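Local coordinates for protein probable polyketide synthase 1 (Dictyostelium discoideum, PDB 2H84) that probably acts, through this C-terminal type III domain of a larger hybrid, as a polyketide synthase yielding only acylpyrones in vitro, at residues 154-166 with 356-368. Sequence-based numbering, arbitrary orientation.
Sequences LMGCLAGLSSLRT and SLAFGPGLAFEGC
The Cys157 loop and the buried helix behind it, core elements of the thiolase fold, sit on the C-terminal beta-hairpin, with Leu158, Leu161 and Arg165 meeting Ala358, Gly360 and Glu366. Leu158 spreads over the hairpin near its turn: with its CG placed between the backbone N and carbonyl carbon (chi1 60°), CD2 comes 3.4 Å from Gly360 N and also touches Ala364 CB, while CB and CD1 lie against Glu366 CG, the two side chains crossing at about a right angle. One turn on, Leu161 CD2 rests on the Ala358 methyl CB at 3.4 Å, and Leu161 CB on Glu366 CB. Ala358 to Gly362, at the end of the strand and into the turn, corresponds to the GFGPG loop of chalcone synthases, which borders the active-site cavity, with alanine in place of the first glycine. Cys157, the predicted active-site residue, places its CB 3.7 Å from Phe359 O; its side chain also touches His298 and lies beside a bound hexaethylene glycol. A water links the two loops, donating to Met155 O and to Pro361 O. Two turns along the helix from Leu158, Arg165 grips the Glu366 carboxylate side-on: NE reaches the syn lone pair of OE1 at 2.9 Å in an almost straight bond, and NH2 reaches OE2, also at 2.9 Å. One bond to each oxygen holds the carboxylate's rotation, with the two planes 19° apart. Ser162 OG lies 3.1 Å from Glu366 OE2, at most a weak bond. The same guanidinium also reaches the second subunit, NH1 forming a salt bridge with Glu148 and NH2 a hydrogen bond with Arg149 O there, so Arg165 bridges the hairpin and the second subunit. A leucine in place of Glu366 would probably leave the buried Arg165 NE without its acceptor and the guanidinium charge without its mate in this chain. Farther along the helix, Leu164 CD1 meets Cys368 SG at 4.0 Å.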
loop_
_atom_site.group_PDB
_atom_site.type_symbol
_atom_site.label_atom_id
_atom_site.label_comp_id
_atom_site.label_asym_id
_atom_site.label_seq_id
_atom_site.Cartn_x
_atom_site.Cartn_y
_atom_site.Cartn_z
ATOM N N LEU A 154 -3.465 -3.609 0.092
ATOM C CA LEU A 154 -4.778 -3.477 0.714
ATOM C C LEU A 154 -5.825 -2.839 -0.175
ATOM O O LEU A 154 -6.772 -2.251 0.320
ATOM C CB LEU A 154 -4.670 -2.687 2.026
ATOM C CG LEU A 154 -3.658 -3.220 3.057
ATOM C CD1 LEU A 154 -3.815 -2.481 4.373
ATOM C CD2 LEU A 154 -3.869 -4.703 3.276
ATOM N N MET A 155 -5.671 -2.960 -1.490
ATOM C CA MET A 155 -6.656 -2.380 -2.396
ATOM C C MET A 155 -7.612 -3.440 -2.923
ATOM O O MET A 155 -8.620 -3.122 -3.561
ATOM C CB MET A 155 -5.969 -1.650 -3.554
ATOM C CG MET A 155 -5.215 -0.415 -3.096
ATOM S SD MET A 155 -4.773 0.711 -4.402
ATOM C CE MET A 155 -6.088 1.868 -4.310
ATOM N N GLY A 156 -7.291 -4.701 -2.655
ATOM C CA GLY A 156 -8.155 -5.782 -3.080
ATOM C C GLY A 156 -8.035 -6.212 -4.524
ATOM O O GLY A 156 -7.051 -5.908 -5.192
ATOM N N CYS A 157 -9.061 -6.911 -4.999
ATOM C CA CYS A 157 -9.096 -7.430 -6.354
ATOM C C CYS A 157 -8.866 -6.390 -7.427
ATOM O O CYS A 157 -8.345 -6.717 -8.491
ATOM C CB CYS A 157 -10.426 -8.145 -6.611
ATOM S SG CYS A 157 -10.774 -9.480 -5.453
ATOM N N LEU A 158 -9.225 -5.138 -7.170
ATOM C CA LEU A 158 -9.035 -4.115 -8.193
ATOM C C LEU A 158 -7.606 -3.570 -8.287
ATOM O O LEU A 158 -7.269 -2.834 -9.221
ATOM C CB LEU A 158 -10.035 -2.973 -7.986
ATOM C CG LEU A 158 -10.021 -2.193 -6.673
ATOM C CD1 LEU A 158 -8.829 -1.269 -6.634
ATOM C CD2 LEU A 158 -11.290 -1.367 -6.565
ATOM N N ALA A 159 -6.765 -3.945 -7.328
ATOM C CA ALA A 159 -5.382 -3.485 -7.315
ATOM C C ALA A 159 -4.701 -3.700 -8.668
ATOM O O ALA A 159 -3.689 -3.070 -8.968
ATOM C CB ALA A 159 -4.609 -4.193 -6.227
ATOM N N GLY A 160 -5.248 -4.590 -9.485
ATOM C CA GLY A 160 -4.652 -4.810 -10.787
ATOM C C GLY A 160 -4.566 -3.510 -11.570
ATOM O O GLY A 160 -3.489 -3.083 -11.982
ATOM N N LEU A 161 -5.712 -2.874 -11.776
ATOM C CA LEU A 161 -5.753 -1.622 -12.504
ATOM C C LEU A 161 -5.300 -0.429 -11.661
ATOM O O LEU A 161 -4.906 0.607 -12.204
ATOM C CB LEU A 161 -7.163 -1.396 -13.054
ATOM C CG LEU A 161 -7.368 -1.942 -14.470
ATOM C CD1 LEU A 161 -6.366 -3.040 -14.778
ATOM C CD2 LEU A 161 -8.795 -2.437 -14.602
ATOM N N SER A 162 -5.343 -0.568 -10.339
ATOM C CA SER A 162 -4.913 0.523 -9.471
ATOM C C SER A 162 -3.448 0.822 -9.741
ATOM O O SER A 162 -3.051 1.983 -9.850
ATOM C CB SER A 162 -5.107 0.155 -8.002
ATOM O OG SER A 162 -6.476 0.180 -7.674
ATOM N N SER A 163 -2.652 -0.236 -9.858
ATOM C CA SER A 163 -1.231 -0.089 -10.129
ATOM C C SER A 163 -0.996 0.454 -11.538
ATOM O O SER A 163 -0.219 1.391 -11.714
ATOM C CB SER A 163 -0.507 -1.423 -9.951
ATOM O OG SER A 163 -1.090 -2.436 -10.746
ATOM N N LEU A 164 -1.678 -0.118 -12.535
ATOM C CA LEU A 164 -1.519 0.346 -13.912
ATOM C C LEU A 164 -1.768 1.845 -13.915
ATOM O O LEU A 164 -0.989 2.628 -14.461
ATOM C CB LEU A 164 -2.517 -0.333 -14.849
ATOM C CG LEU A 164 -1.991 -0.644 -16.237
ATOM C CD1 LEU A 164 -3.146 -1.017 -17.153
ATOM C CD2 LEU A 164 -1.267 0.553 -16.809
ATOM N N ARG A 165 -2.867 2.235 -13.286
ATOM C CA ARG A 165 -3.255 3.636 -13.196
ATOM C C ARG A 165 -2.149 4.467 -12.552
ATOM O O ARG A 165 -1.665 5.439 -13.146
ATOM C CB ARG A 165 -4.564 3.765 -12.396
ATOM C CG ARG A 165 -5.069 5.185 -12.231
ATOM C CD ARG A 165 -6.532 5.214 -11.811
ATOM N NE ARG A 165 -6.790 4.405 -10.619
ATOM C CZ ARG A 165 -6.391 4.716 -9.387
ATOM N NH1 ARG A 165 -5.714 5.828 -9.149
ATOM N NH2 ARG A 165 -6.658 3.895 -8.386
ATOM N N THR A 166 -1.727 4.076 -11.352
ATOM C CA THR A 166 -0.681 4.813 -10.651
ATOM C C THR A 166 0.650 4.761 -11.380
ATOM O O THR A 166 1.266 5.801 -11.602
ATOM C CB THR A 166 -0.501 4.290 -9.223
ATOM O OG1 THR A 166 -1.789 4.094 -8.643
ATOM C CG2 THR A 166 0.209 5.289 -8.353
ATOM N N SER A 356 -10.453 -2.153 -20.199
ATOM C CA SER A 356 -10.154 -3.026 -19.076
ATOM C C SER A 356 -10.933 -2.586 -17.848
ATOM O O SER A 356 -10.981 -1.404 -17.497
ATOM C CB SER A 356 -8.668 -3.043 -18.760
ATOM O OG SER A 356 -8.401 -4.079 -17.839
ATOM N N LEU A 357 -11.549 -3.554 -17.191
ATOM C CA LEU A 357 -12.348 -3.259 -16.018
ATOM C C LEU A 357 -11.913 -4.118 -14.833
ATOM O O LEU A 357 -11.379 -5.217 -15.002
ATOM C CB LEU A 357 -13.825 -3.495 -16.340
ATOM C CG LEU A 357 -14.384 -2.615 -17.461
ATOM C CD1 LEU A 357 -15.796 -3.070 -17.810
ATOM C CD2 LEU A 357 -14.392 -1.155 -17.025
ATOM N N ALA A 358 -12.126 -3.591 -13.635
ATOM C CA ALA A 358 -11.792 -4.290 -12.416
ATOM C C ALA A 358 -12.622 -3.653 -11.320
ATOM O O ALA A 358 -12.927 -2.466 -11.370
ATOM C CB ALA A 358 -10.309 -4.173 -12.110
ATOM N N PHE A 359 -12.973 -4.447 -10.317
ATOM C CA PHE A 359 -13.794 -3.950 -9.215
ATOM C C PHE A 359 -13.336 -4.628 -7.963
ATOM O O PHE A 359 -12.853 -5.769 -7.992
ATOM C CB PHE A 359 -15.268 -4.287 -9.457
ATOM C CG PHE A 359 -15.511 -5.026 -10.739
ATOM C CD1 PHE A 359 -15.734 -4.311 -11.936
ATOM C CD2 PHE A 359 -15.283 -6.416 -10.806
ATOM C CE1 PHE A 359 -15.830 -4.978 -13.153
ATOM C CE2 PHE A 359 -15.370 -7.094 -12.008
ATOM C CZ PHE A 359 -15.601 -6.380 -13.199
ATOM N N GLY A 360 -13.536 -3.943 -6.841
ATOM C CA GLY A 360 -13.145 -4.511 -5.562
ATOM C C GLY A 360 -13.745 -3.812 -4.377
ATOM O O GLY A 360 -14.695 -3.058 -4.500
ATOM N N PRO A 361 -13.215 -4.118 -3.189
ATOM C CA PRO A 361 -13.690 -3.511 -1.940
ATOM C C PRO A 361 -13.972 -1.979 -1.999
ATOM O O PRO A 361 -13.136 -1.262 -2.615
ATOM C CB PRO A 361 -12.579 -3.872 -0.993
ATOM C CG PRO A 361 -12.487 -5.409 -1.355
ATOM C CD PRO A 361 -12.564 -5.432 -2.899
ATOM N N GLY A 362 -15.039 -1.537 -1.369
ATOM C CA GLY A 362 -15.347 -0.254 -1.411
ATOM C C GLY A 362 -16.863 -0.044 -1.434
ATOM O O GLY A 362 -17.305 0.602 -0.391
ATOM N N LEU A 363 -17.656 -0.336 -2.452
ATOM C CA LEU A 363 -17.126 -0.830 -3.603
ATOM C C LEU A 363 -16.402 0.151 -4.524
ATOM O O LEU A 363 -16.558 1.407 -4.458
ATOM C CB LEU A 363 -18.276 -1.473 -4.328
ATOM C CG LEU A 363 -18.941 -2.615 -3.567
ATOM C CD1 LEU A 363 -20.396 -2.906 -3.947
ATOM C CD2 LEU A 363 -18.077 -3.816 -3.856
ATOM N N ALA A 364 -15.690 -0.345 -5.530
ATOM C CA ALA A 364 -14.982 0.525 -6.496
ATOM C C ALA A 364 -14.710 -0.079 -7.834
ATOM O O ALA A 364 -14.470 -1.253 -7.931
ATOM C CB ALA A 364 -13.698 1.073 -5.813
ATOM N N PHE A 365 -14.753 0.757 -8.861
ATOM C CA PHE A 365 -14.484 0.254 -10.199
ATOM C C PHE A 365 -13.177 0.855 -10.630
ATOM O O PHE A 365 -12.849 1.975 -10.246
ATOM C CB PHE A 365 -15.563 0.676 -11.212
ATOM C CG PHE A 365 -16.933 0.096 -10.946
ATOM C CD1 PHE A 365 -18.019 0.487 -11.733
ATOM C CD2 PHE A 365 -17.146 -0.833 -9.924
ATOM C CE1 PHE A 365 -19.298 -0.037 -11.515
ATOM C CE2 PHE A 365 -18.425 -1.364 -9.693
ATOM C CZ PHE A 365 -19.504 -0.962 -10.492
ATOM N N GLU A 366 -12.414 0.083 -11.393
ATOM C CA GLU A 366 -11.159 0.548 -11.959
ATOM C C GLU A 366 -11.348 0.301 -13.443
ATOM O O GLU A 366 -11.902 -0.718 -13.828
ATOM C CB GLU A 366 -9.967 -0.268 -11.441
ATOM C CG GLU A 366 -9.485 0.062 -10.040
ATOM C CD GLU A 366 -8.778 1.412 -9.937
ATOM O OE1 GLU A 366 -8.299 1.943 -10.967
ATOM O OE2 GLU A 366 -8.700 1.946 -8.808
ATOM N N GLY A 367 -10.918 1.234 -14.276
ATOM C CA GLY A 367 -11.060 1.035 -15.701
ATOM C C GLY A 367 -9.848 1.598 -16.413
ATOM O O GLY A 367 -9.079 2.380 -15.846
ATOM N N CYS A 368 -9.672 1.195 -17.658
ATOM C CA CYS A 368 -8.551 1.665 -18.431
ATOM C C CYS A 368 -8.829 1.449 -19.916
ATOM O O CYS A 368 -9.376 0.419 -20.308
ATOM C CB CYS A 368 -7.298 0.918 -18.010
ATOM S SG CYS A 368 -5.807 1.661 -18.615
HETATM O O HOH W 1 -10.545 -1.155 -2.507
HETATM O O HOH W 2 -5.948 1.303 -15.192
#